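Local coordinates for protein activated BY transcription factor SSRB (Salmonella enterica, PDB 2WNW) that is a glycoside hydrolase family 30 protein, built from a TIM barrel and a beta-sandwich domain, whose production is switched on by the transcription factor SsrB, at residues A[69-74]-A[124-129]; A[196-201]-A[246-251]. All coordinates share one frame; numbering follows the deposited sequence.

Interaction 1 (A[69-74]-A[124-129])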
loop_
_atom_site.group_PDB
_atom_site.type_symbol
_atom_site.label_atom_id
_atom_site.label_comp_id
_atom_site.label_asym_id
_atom_site.label_seq_id
_atom_site.Cartn_x
_atom_site.Cartn_y
_atom_site.Cartn_z
ATOM N N ALA A 69 16.090 15.665 34.596
ATOM C CA ALA A 69 17.114 15.963 33.599
ATOM C C ALA A 69 17.290 14.803 32.620
ATOM O O ALA A 69 17.355 15.011 31.409
ATOM C CB ALA A 69 18.443 16.271 34.293
ATOM N N GLN A 70 17.382 13.586 33.150
ATOM C CA GLN A 70 17.541 12.401 32.310
ATOM C C GLN A 70 16.336 12.244 31.382
ATOM O O GLN A 70 16.488 11.990 30.184
ATOM C CB GLN A 70 17.684 11.146 33.179
ATOM C CG GLN A 70 17.445 9.842 32.418
ATOM C CD GLN A 70 17.503 8.610 33.303
ATOM O OE1 GLN A 70 16.920 8.582 34.388
ATOM N NE2 GLN A 70 18.197 7.578 32.837
ATOM N N PHE A 71 15.141 12.386 31.949
ATOM C CA PHE A 71 13.902 12.265 31.186
ATOM C C PHE A 71 13.867 13.235 30.008
ATOM O O PHE A 71 13.620 12.836 28.870
ATOM C CB PHE A 71 12.695 12.527 32.090
ATOM C CG PHE A 71 11.385 12.594 31.349
ATOM C CD1 PHE A 71 10.793 11.437 30.853
ATOM C CD2 PHE A 71 10.765 13.818 31.115
ATOM C CE1 PHE A 71 9.600 11.497 30.130
ATOM C CE2 PHE A 71 9.573 13.892 30.393
ATOM C CZ PHE A 71 8.990 12.728 29.899
ATOM N N LEU A 72 14.113 14.513 30.284
ATOM C CA LEU A 72 14.089 15.527 29.236
ATOM C C LEU A 72 15.146 15.328 28.153
ATOM O O LEU A 72 14.883 15.578 26.976
ATOM C CB LEU A 72 14.232 16.926 29.847
ATOM C CG LEU A 72 13.066 17.385 30.727
ATOM C CD1 LEU A 72 13.386 18.748 31.322
ATOM C CD2 LEU A 72 11.785 17.452 29.900
ATOM N N SER A 73 16.340 14.886 28.538
ATOM C CA SER A 73 17.403 14.659 27.560
ATOM C C SER A 73 17.056 13.495 26.634
ATOM O O SER A 73 17.298 13.546 25.429
ATOM C CB SER A 73 18.726 14.351 28.268
ATOM O OG SER A 73 19.136 15.440 29.075
ATOM N N LEU A 74 16.492 12.443 27.216
ATOM C CA LEU A 74 16.113 11.252 26.464
ATOM C C LEU A 74 15.133 11.563 25.340
ATOM O O LEU A 74 15.230 11.016 24.245
ATOM C CB LEU A 74 15.477 10.231 27.410
ATOM C CG LEU A 74 16.219 8.948 27.803
ATOM C CD1 LEU A 74 17.690 9.009 27.445
ATOM C CD2 LEU A 74 16.014 8.726 29.288
ATOM N N ILE A 124 2.827 23.550 32.285
ATOM C CA ILE A 124 3.885 24.460 31.875
ATOM C C ILE A 124 5.308 24.091 32.301
ATOM O O ILE A 124 6.251 24.294 31.534
ATOM C CB ILE A 124 3.529 25.907 32.298
ATOM C CG1 ILE A 124 2.243 26.324 31.568
ATOM C CG2 ILE A 124 4.664 26.866 31.954
ATOM C CD1 ILE A 124 1.834 27.766 31.771
ATOM N N PRO A 125 5.493 23.548 33.517
ATOM C CA PRO A 125 6.860 23.188 33.918
ATOM C C PRO A 125 7.474 22.143 32.977
ATOM O O PRO A 125 8.613 22.284 32.530
ATOM C CB PRO A 125 6.668 22.655 35.336
ATOM C CG PRO A 125 5.537 23.494 35.844
ATOM C CD PRO A 125 4.575 23.467 34.667
ATOM N N LEU A 126 6.711 21.097 32.677
ATOM C CA LEU A 126 7.179 20.035 31.783
ATOM C C LEU A 126 7.462 20.606 30.390
ATOM O O LEU A 126 8.547 20.412 29.833
ATOM C CB LEU A 126 6.113 18.941 31.661
ATOM C CG LEU A 126 6.539 17.495 31.375
ATOM C CD1 LEU A 126 5.330 16.739 30.844
ATOM C CD2 LEU A 126 7.686 17.435 30.382
ATOM N N ILE A 127 6.479 21.307 29.831
ATOM C CA ILE A 127 6.619 21.897 28.500
ATOM C C ILE A 127 7.812 22.845 28.420
ATOM O O ILE A 127 8.584 22.802 27.461
ATOM C CB ILE A 127 5.344 22.668 28.093
ATOM C CG1 ILE A 127 4.148 21.716 28.062
ATOM C CG2 ILE A 127 5.534 23.299 26.722
ATOM C CD1 ILE A 127 2.816 22.414 27.893
ATOM N N SER A 128 7.961 23.701 29.426
ATOM C CA SER A 128 9.072 24.647 29.447
ATOM C C SER A 128 10.406 23.912 29.487
ATOM O O SER A 128 11.372 24.321 28.840
ATOM C CB SER A 128 8.953 25.578 30.653
ATOM O OG SER A 128 7.782 26.367 30.554
ATOM N N GLY A 129 10.455 22.823 30.248
ATOM C CA GLY A 129 11.678 22.049 30.340
ATOM C C GLY A 129 12.065 21.471 28.991
ATOM O O GLY A 129 13.240 21.477 28.615
#

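Interaction 2 (A[196-201]-A[246-251])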
loop_
_atom_site.group_PDB
_atom_site.type_symbol
_atom_site.label_atom_id
_atom_site.label_comp_id
_atom_site.label_asym_id
_atom_site.label_seq_id
_atom_site.Cartn_x
_atom_site.Cartn_y
_atom_site.Cartn_z
ATOM N N GLU A 196 -11.671 13.851 18.579
ATOM C CA GLU A 196 -12.734 12.880 18.296
ATOM C C GLU A 196 -14.142 13.482 18.359
ATOM O O GLU A 196 -14.968 13.069 19.181
ATOM C CB GLU A 196 -12.631 11.719 19.291
ATOM C CG GLU A 196 -11.277 11.024 19.300
ATOM C CD GLU A 196 -11.248 9.808 20.210
ATOM O OE1 GLU A 196 -12.182 8.986 20.140
ATOM O OE2 GLU A 196 -10.285 9.664 20.987
ATOM N N PRO A 197 -14.445 14.436 17.463
ATOM C CA PRO A 197 -15.736 15.127 17.385
ATOM C C PRO A 197 -16.990 14.289 17.165
ATOM O O PRO A 197 -18.099 14.809 17.257
ATOM C CB PRO A 197 -15.517 16.134 16.259
ATOM C CG PRO A 197 -14.535 15.426 15.360
ATOM C CD PRO A 197 -13.563 14.848 16.355
ATOM N N VAL A 198 -16.832 13.005 16.869
ATOM C CA VAL A 198 -17.999 12.158 16.652
ATOM C C VAL A 198 -18.116 11.078 17.719
ATOM O O VAL A 198 -18.972 10.200 17.627
ATOM C CB VAL A 198 -17.951 11.466 15.263
ATOM C CG1 VAL A 198 -17.895 12.512 14.161
ATOM C CG2 VAL A 198 -16.749 10.533 15.181
ATOM N N ALA A 199 -17.272 11.152 18.744
ATOM C CA ALA A 199 -17.294 10.127 19.780
ATOM C C ALA A 199 -17.627 10.574 21.196
ATOM O O ALA A 199 -16.990 11.467 21.758
ATOM C CB ALA A 199 -15.963 9.381 19.788
ATOM N N VAL A 200 -18.631 9.928 21.773
ATOM C CA VAL A 200 -19.024 10.207 23.144
ATOM C C VAL A 200 -18.126 9.334 24.021
ATOM O O VAL A 200 -17.955 8.149 23.746
ATOM C CB VAL A 200 -20.489 9.805 23.410
ATOM C CG1 VAL A 200 -20.814 9.997 24.883
ATOM C CG2 VAL A 200 -21.432 10.629 22.535
ATOM N N LYS A 201 -17.542 9.920 25.059
ATOM C CA LYS A 201 -16.679 9.171 25.972
ATOM C C LYS A 201 -17.172 9.394 27.399
ATOM O O LYS A 201 -17.845 10.385 27.665
ATOM C CB LYS A 201 -15.234 9.662 25.861
ATOM C CG LYS A 201 -14.605 9.490 24.485
ATOM C CD LYS A 201 -14.425 8.020 24.147
ATOM C CE LYS A 201 -13.704 7.846 22.824
ATOM N NZ LYS A 201 -13.578 6.407 22.462
ATOM N N VAL A 246 -11.781 9.546 4.788
ATOM C CA VAL A 246 -12.254 10.015 3.489
ATOM C C VAL A 246 -13.658 10.617 3.525
ATOM O O VAL A 246 -13.895 11.677 2.938
ATOM C CB VAL A 246 -12.197 8.884 2.439
ATOM C CG1 VAL A 246 -12.762 9.370 1.113
ATOM C CG2 VAL A 246 -10.750 8.426 2.254
ATOM N N ASP A 247 -14.584 9.954 4.215
ATOM C CA ASP A 247 -15.958 10.450 4.302
ATOM C C ASP A 247 -16.015 11.874 4.859
ATOM O O ASP A 247 -16.724 12.734 4.331
ATOM C CB ASP A 247 -16.818 9.537 5.187
ATOM C CG ASP A 247 -16.979 8.134 4.616
ATOM O OD1 ASP A 247 -17.166 8.001 3.389
ATOM O OD2 ASP A 247 -16.937 7.160 5.404
ATOM N N TRP A 248 -15.269 12.110 5.934
ATOM C CA TRP A 248 -15.235 13.414 6.585
ATOM C C TRP A 248 -14.569 14.472 5.717
ATOM O O TRP A 248 -15.088 15.579 5.558
ATOM C CB TRP A 248 -14.488 13.296 7.910
ATOM C CG TRP A 248 -14.707 14.432 8.854
ATOM C CD1 TRP A 248 -13.886 15.505 9.057
ATOM C CD2 TRP A 248 -15.772 14.556 9.798
ATOM N NE1 TRP A 248 -14.368 16.282 10.085
ATOM C CE2 TRP A 248 -15.525 15.721 10.556
ATOM C CE3 TRP A 248 -16.910 13.789 10.085
ATOM C CZ2 TRP A 248 -16.377 16.140 11.585
ATOM C CZ3 TRP A 248 -17.756 14.204 11.110
ATOM C CH2 TRP A 248 -17.483 15.368 11.846
ATOM N N ALA A 249 -13.413 14.126 5.157
ATOM C CA ALA A 249 -12.679 15.051 4.305
ATOM C C ALA A 249 -13.535 15.487 3.119
ATOM O O ALA A 249 -13.574 16.668 2.768
ATOM C CB ALA A 249 -11.384 14.389 3.811
ATOM N N GLU A 250 -14.228 14.529 2.513
ATOM C CA GLU A 250 -15.079 14.802 1.356
ATOM C C GLU A 250 -16.129 15.864 1.680
ATOM O O GLU A 250 -16.327 16.812 0.923
ATOM C CB GLU A 250 -15.772 13.512 0.914
ATOM C CG GLU A 250 -16.417 13.575 -0.459
ATOM C CD GLU A 250 -17.004 12.236 -0.868
ATOM O OE1 GLU A 250 -16.483 11.200 -0.409
ATOM O OE2 GLU A 250 -17.973 12.218 -1.653
ATOM N N LEU A 251 -16.805 15.689 2.810
ATOM C CA LEU A 251 -17.834 16.624 3.241
ATOM C C LEU A 251 -17.246 17.969 3.635
ATOM O O LEU A 251 -17.787 19.017 3.294
ATOM C CB LEU A 251 -18.606 16.039 4.428
ATOM C CG LEU A 251 -19.760 15.074 4.135
ATOM C CD1 LEU A 251 -19.469 14.252 2.901
ATOM C CD2 LEU A 251 -19.986 14.185 5.341
#

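Interaction 1 (A[69-74]-A[124-129])
Leu72 and Gly129 bring their CA atoms to 7.0 Å, the nearest pair between segments 69-74 and 124-129, whose short helix axes come within 11.1 Å and cross at -55°. The CB of Leu72 is directed at helix 124-129, and CG lies anti to the carbonyl carbon (chi1 -66°), carrying the isobutyl fork across the gap. From there the two branches part. CD1 packs directly against the backbone of Gly129, 3.8 Å from its C atom and equally near its CA, with no side chain on the glycine to intervene. CD2 meets the methyl CD2 of Leu126 at 4.1 Å and also comes close to the carbonyl carbon of Gly129. Both helices belong to the layer that surrounds the parallel eight-stranded barrel of this TIM-barrel domain: helix 65-76 precedes barrel strand 85-90, and helix 124-133 precedes strand 138-143. Leu126 reaches over from the second helix; CG stands anti to its backbone N (chi1 -151°), which brings CD2 nearer to helix 69-74 than its CB direction alone would. The same methyl lies at the edge of the Phe71 ring, near the ring plane, 4.0 Å from CE2, and the two side chains cross at about a right angle. No hydrogen bond spans the interface, which is made by apolar contact alone. Phe60, on helix 54-61, touches both Leu72 and Leu126, while the Phe71 ring meets that of Tyr75 with the planes roughly perpendicular.

Interaction 2 (A[196-201]-A[246-251])
With CG anti to its backbone N (chi1 -163°), Trp248 extends from helix 246-251 toward the loop 196-201, where Val198 holds CG1 anti to its carbonyl carbon (chi1 -59°) and presents that methyl to the ring. The six-membered part of the indole does the touching. Val198 CG1 lies 3.5 Å from CZ3 and 3.7 Å from CH2 of Trp248, so it lies near the CZ3-CH2 bond and comes in obliquely, and the two side chains run past each other in opposite directions. Farther round the same ring, CG of Pro197 comes within 4.3 Å of Trp248 CZ2, a looser contact that is also oblique. The two aliphatic groups are offered side by side because Pro197 and Val198 are the central residues of a type I beta turn from Glu196 to Ala199, closed by the backbone bond from Ala199 N to Glu196 O at 3.0 Å. No hydrogen bond links the segments; the polar end of the indole is used elsewhere, NE1 being hydrogen-bonded to Glu213 OE1 of helix 210-227. That bond and the ring of Trp238, inclined at about 45° to the indole, are likely to limit the rotation of the indole. Pro197 packs on Glu213 as well, and the neighbouring Asp247 forms a salt bridge with Arg39 of the second subunit. The contact thus joins the loop following barrel strand 190-192 to the helix following strand 234-239, a link between consecutive beta-alpha units of a TIM barrel.

How the interactions relate
From the N terminus the chain passes through strands of the ten-stranded mixed sheet before entering the barrel at strand 48-51. Interaction 1 then closes a loop of 49 residues, between 69-74 and 124-129, that includes barrel strand 85-90. Interaction 2 follows in series: the chain runs through strands 138-143 and 190-192 before 196-201, and the 44 residues up to 246-251 include helix 210-227 and strand 234-239. The two loops neither nest nor cross. The centres of interactions 1 and 2 are 34 Å apart, on opposite sides of the chain's centre, and their nearest atoms are about 19 Å apart. Interaction 1 joins helix to helix; interaction 2 joins loop to helix farther round the same barrel.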